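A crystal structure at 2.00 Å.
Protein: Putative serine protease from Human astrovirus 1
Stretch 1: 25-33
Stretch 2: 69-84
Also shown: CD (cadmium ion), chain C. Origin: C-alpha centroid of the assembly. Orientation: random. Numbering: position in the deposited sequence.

Stretch 1 (25-33) GFFSGNDIV
Stretch 2 69-84: ITCPGDLHPTARLKLS

A β-hairpin can be gripped along both of its strands by one returning chain, and this putative astrovirus serine protease gives a compact example. Residues 25-28 and 31-33 pair as antiparallel strands around a type II' turn from Ser-28 to Asp-31, with Gly-29 at phi/psi 56/-128, a positive phi that favours glycine. Beyond the second strand, Ile-69 and Thr-70 extend the sheet antiparallel, Ile-32 CA facing Ile-69 CA at 4.9 Å and Asp-31 CA facing Thr-70 CA at 4.8 Å. Ile-32 N donates to Ile-69 O at 2.7 Å and Ile-69 N to Ile-32 O at 2.8 Å; Cys-71 N continues the ladder to Asn-30 O at 3.1 Å.

The chain then leaves the sheet, makes a type I turn from Pro-72 to Leu-75, and comes back to the first strand, running in the same general direction: Phe-27 CA lies 4.9 Å from Arg-80 CA and Ser-28 CA 5.1 Å from Leu-81 CA. Here Leu-81 N reaches Phe-27 O at 2.8 Å, nearly straight at 168°. Ser-28 (chi1 t) adds a bond from OG to Leu-81 O, 2.9 Å, and a water links that same carbonyl to Gly-29 N. At the turn, Arg-80 NE makes a weak bond of 3.2 Å to Gly-29 O.

The excursion shapes a pocket, and Phe-27 (chi1 m, chi2 -87°) is the bump that fills it. Pro-77 covers one face of the ring, its CB 3.7 Å from the centroid and 9° off the normal, a CH-π contact. The ring edge meets Cys-71 and Leu-75: Phe-27 CE1 lies 3.8 Å from Cys-71 SG, and Phe-27 CE1 lies 3.9 Å from Leu-75 CD2. Next to this pocket, Ile-32 (m, t) packs beside Ile-69 (m, t) on a shared face, CB to CB 4.1 Å, while Ile-32 CD1 reaches Pro-72 CD at 4.0 Å. Phe-26 (chi1 p) sets CD2 3.8 Å from Leu-81 CD1. Together the stretches bury 742 Å².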

# COMPACT_ATOMS: atom_id res chain seq x y z
N GLY A 25 13.37 -13.06 18.00
CA GLY A 25 14.24 -12.10 17.34
C GLY A 25 13.40 -11.17 16.48
O GLY A 25 12.23 -11.45 16.22
N PHE A 26 13.98 -10.06 16.04
CA PHE A 26 13.28 -9.17 15.12
C PHE A 26 14.21 -8.53 14.11
O PHE A 26 15.37 -8.24 14.40
CB PHE A 26 12.45 -8.12 15.88
CG PHE A 26 13.27 -7.18 16.71
CD1 PHE A 26 13.59 -7.48 18.03
CD2 PHE A 26 13.69 -5.96 16.18
CE1 PHE A 26 14.32 -6.59 18.81
CE2 PHE A 26 14.44 -5.07 16.95
CZ PHE A 26 14.75 -5.38 18.27
N PHE A 27 13.67 -8.30 12.91
CA PHE A 27 14.43 -7.75 11.81
C PHE A 27 14.49 -6.23 11.92
O PHE A 27 13.47 -5.56 12.14
CB PHE A 27 13.81 -8.17 10.47
CG PHE A 27 13.72 -9.67 10.28
CD1 PHE A 27 14.79 -10.38 9.74
CD2 PHE A 27 12.57 -10.36 10.63
CE1 PHE A 27 14.72 -11.77 9.57
CE2 PHE A 27 12.49 -11.75 10.46
CZ PHE A 27 13.57 -12.45 9.93
N SER A 28 15.70 -5.71 11.78
CA SER A 28 15.96 -4.27 11.77
C SER A 28 17.20 -4.01 10.93
O SER A 28 18.27 -4.58 11.19
CB SER A 28 16.14 -3.74 13.19
OG SER A 28 16.26 -2.33 13.20
N GLY A 29 17.05 -3.16 9.92
CA GLY A 29 18.09 -2.97 8.92
C GLY A 29 18.44 -4.30 8.27
O GLY A 29 17.55 -5.03 7.82
N ASN A 30 19.73 -4.62 8.25
CA ASN A 30 20.21 -5.90 7.74
C ASN A 30 20.45 -6.92 8.86
O ASN A 30 21.09 -7.95 8.65
CB ASN A 30 21.48 -5.69 6.91
CG ASN A 30 21.88 -6.93 6.11
OD1 ASN A 30 21.06 -7.52 5.41
ND2 ASN A 30 23.15 -7.32 6.23
N ASP A 31 19.92 -6.63 10.04
CA ASP A 31 20.17 -7.47 11.21
C ASP A 31 18.93 -8.21 11.71
O ASP A 31 17.80 -7.88 11.35
CB ASP A 31 20.72 -6.62 12.36
CG ASP A 31 22.15 -6.19 12.14
OD1 ASP A 31 22.97 -7.01 11.64
OD2 ASP A 31 22.47 -5.04 12.49
N ILE A 32 19.19 -9.22 12.54
CA ILE A 32 18.19 -9.79 13.43
C ILE A 32 18.66 -9.43 14.84
O ILE A 32 19.79 -9.74 15.23
CB ILE A 32 18.06 -11.32 13.26
CG1 ILE A 32 17.64 -11.67 11.83
CG2 ILE A 32 17.09 -11.90 14.29
CD1 ILE A 32 17.72 -13.15 11.47
N VAL A 33 17.79 -8.75 15.59
CA VAL A 33 18.11 -8.28 16.93
C VAL A 33 17.42 -9.18 17.97
O VAL A 33 16.27 -9.58 17.78
CB VAL A 33 17.67 -6.79 17.14
CG1 VAL A 33 18.20 -6.24 18.47
CG2 VAL A 33 18.15 -5.91 15.99
N ILE A 69 22.55 -10.17 14.98
CA ILE A 69 22.79 -11.30 14.11
C ILE A 69 22.64 -10.84 12.65
O ILE A 69 21.67 -10.18 12.32
CB ILE A 69 21.78 -12.44 14.42
CG1 ILE A 69 21.94 -12.92 15.87
CG2 ILE A 69 21.92 -13.59 13.42
CD1 ILE A 69 20.71 -13.58 16.45
N THR A 70 23.60 -11.20 11.79
CA THR A 70 23.49 -10.90 10.36
C THR A 70 22.32 -11.68 9.75
O THR A 70 22.26 -12.91 9.88
CB THR A 70 24.83 -11.21 9.63
OG1 THR A 70 25.87 -10.40 10.18
CG2 THR A 70 24.72 -10.92 8.13
N CYS A 71 21.38 -10.98 9.12
CA CYS A 71 20.27 -11.65 8.45
C CYS A 71 20.80 -12.47 7.28
O CYS A 71 21.55 -11.94 6.46
CB CYS A 71 19.20 -10.66 7.97
SG CYS A 71 17.72 -11.46 7.30
N PRO A 72 20.44 -13.76 7.22
CA PRO A 72 20.82 -14.61 6.10
C PRO A 72 20.41 -13.99 4.76
O PRO A 72 19.34 -13.40 4.66
CB PRO A 72 20.03 -15.90 6.35
CG PRO A 72 19.88 -15.94 7.82
CD PRO A 72 19.69 -14.51 8.25
N GLY A 73 21.28 -14.14 3.76
CA GLY A 73 21.07 -13.54 2.44
C GLY A 73 19.82 -14.01 1.72
O GLY A 73 19.24 -13.28 0.92
N ASP A 74 19.41 -15.25 2.00
CA ASP A 74 18.22 -15.84 1.40
C ASP A 74 16.94 -15.67 2.23
O ASP A 74 15.86 -16.09 1.81
CB ASP A 74 18.46 -17.32 1.06
CG ASP A 74 18.95 -18.14 2.26
OD1 ASP A 74 19.54 -17.58 3.21
OD2 ASP A 74 18.74 -19.37 2.24
N LEU A 75 17.07 -15.06 3.41
CA LEU A 75 15.92 -14.73 4.26
C LEU A 75 15.41 -13.32 3.94
O LEU A 75 16.07 -12.33 4.26
CB LEU A 75 16.28 -14.86 5.75
CG LEU A 75 15.22 -14.61 6.84
CD1 LEU A 75 13.82 -15.01 6.42
CD2 LEU A 75 15.60 -15.32 8.14
N HIS A 76 14.24 -13.26 3.33
CA HIS A 76 13.65 -11.99 2.89
C HIS A 76 12.39 -11.69 3.70
O HIS A 76 11.30 -12.15 3.35
CB HIS A 76 13.34 -12.03 1.37
CG HIS A 76 14.49 -12.50 0.52
ND1 HIS A 76 14.30 -13.22 -0.64
CD2 HIS A 76 15.82 -12.36 0.68
CE1 HIS A 76 15.49 -13.51 -1.16
NE2 HIS A 76 16.42 -12.99 -0.38
N PRO A 77 12.55 -10.95 4.82
CA PRO A 77 11.42 -10.71 5.72
C PRO A 77 10.42 -9.74 5.09
O PRO A 77 10.82 -8.86 4.34
CB PRO A 77 12.08 -10.08 6.95
CG PRO A 77 13.29 -9.42 6.43
CD PRO A 77 13.77 -10.28 5.29
N THR A 78 9.15 -9.93 5.42
CA THR A 78 8.08 -9.10 4.88
C THR A 78 7.97 -7.74 5.57
O THR A 78 7.30 -6.83 5.07
CB THR A 78 6.73 -9.81 5.00
OG1 THR A 78 6.47 -10.08 6.39
CG2 THR A 78 6.74 -11.11 4.21
N ALA A 79 8.63 -7.61 6.72
CA ALA A 79 8.62 -6.38 7.52
C ALA A 79 9.87 -6.27 8.37
O ALA A 79 10.46 -7.28 8.76
CB ALA A 79 7.37 -6.33 8.41
N ARG A 80 10.28 -5.03 8.63
CA ARG A 80 11.37 -4.74 9.54
C ARG A 80 10.94 -3.61 10.45
O ARG A 80 10.03 -2.84 10.12
CB ARG A 80 12.63 -4.31 8.78
CG ARG A 80 13.19 -5.34 7.82
CD ARG A 80 14.30 -4.73 6.97
NE ARG A 80 14.90 -5.71 6.07
CZ ARG A 80 14.38 -6.09 4.90
NH1 ARG A 80 13.24 -5.56 4.46
NH2 ARG A 80 15.01 -6.99 4.16
N LEU A 81 11.62 -3.50 11.59
CA LEU A 81 11.30 -2.48 12.57
C LEU A 81 12.33 -1.36 12.56
O LEU A 81 13.53 -1.61 12.48
CB LEU A 81 11.19 -3.10 13.97
CG LEU A 81 10.15 -4.22 14.18
CD1 LEU A 81 10.18 -4.72 15.61
CD2 LEU A 81 8.74 -3.77 13.80
N LYS A 82 11.84 -0.13 12.63
CA LYS A 82 12.71 1.03 12.73
C LYS A 82 12.76 1.53 14.17
O LYS A 82 11.85 1.26 14.96
CB LYS A 82 12.25 2.13 11.77
CG LYS A 82 12.59 1.83 10.31
CD LYS A 82 12.18 2.95 9.36
CE LYS A 82 10.75 2.77 8.84
NZ LYS A 82 10.46 3.65 7.66
N LEU A 83 13.83 2.23 14.52
CA LEU A 83 13.95 2.82 15.84
C LEU A 83 13.26 4.18 15.89
O LEU A 83 13.09 4.83 14.85
CB LEU A 83 15.42 2.94 16.26
CG LEU A 83 15.98 1.74 17.03
CD1 LEU A 83 16.21 0.55 16.11
CD2 LEU A 83 17.26 2.14 17.71
N SER A 84 12.86 4.60 17.08
CA SER A 84 12.14 5.86 17.23
C SER A 84 13.07 7.06 17.26
O SER A 84 14.14 7.02 17.88
CB SER A 84 11.26 5.87 18.48
OG SER A 84 10.61 7.12 18.60
CD CD C . 12.72 -13.88 -1.73
O HOH W 1 14.65 -1.35 9.72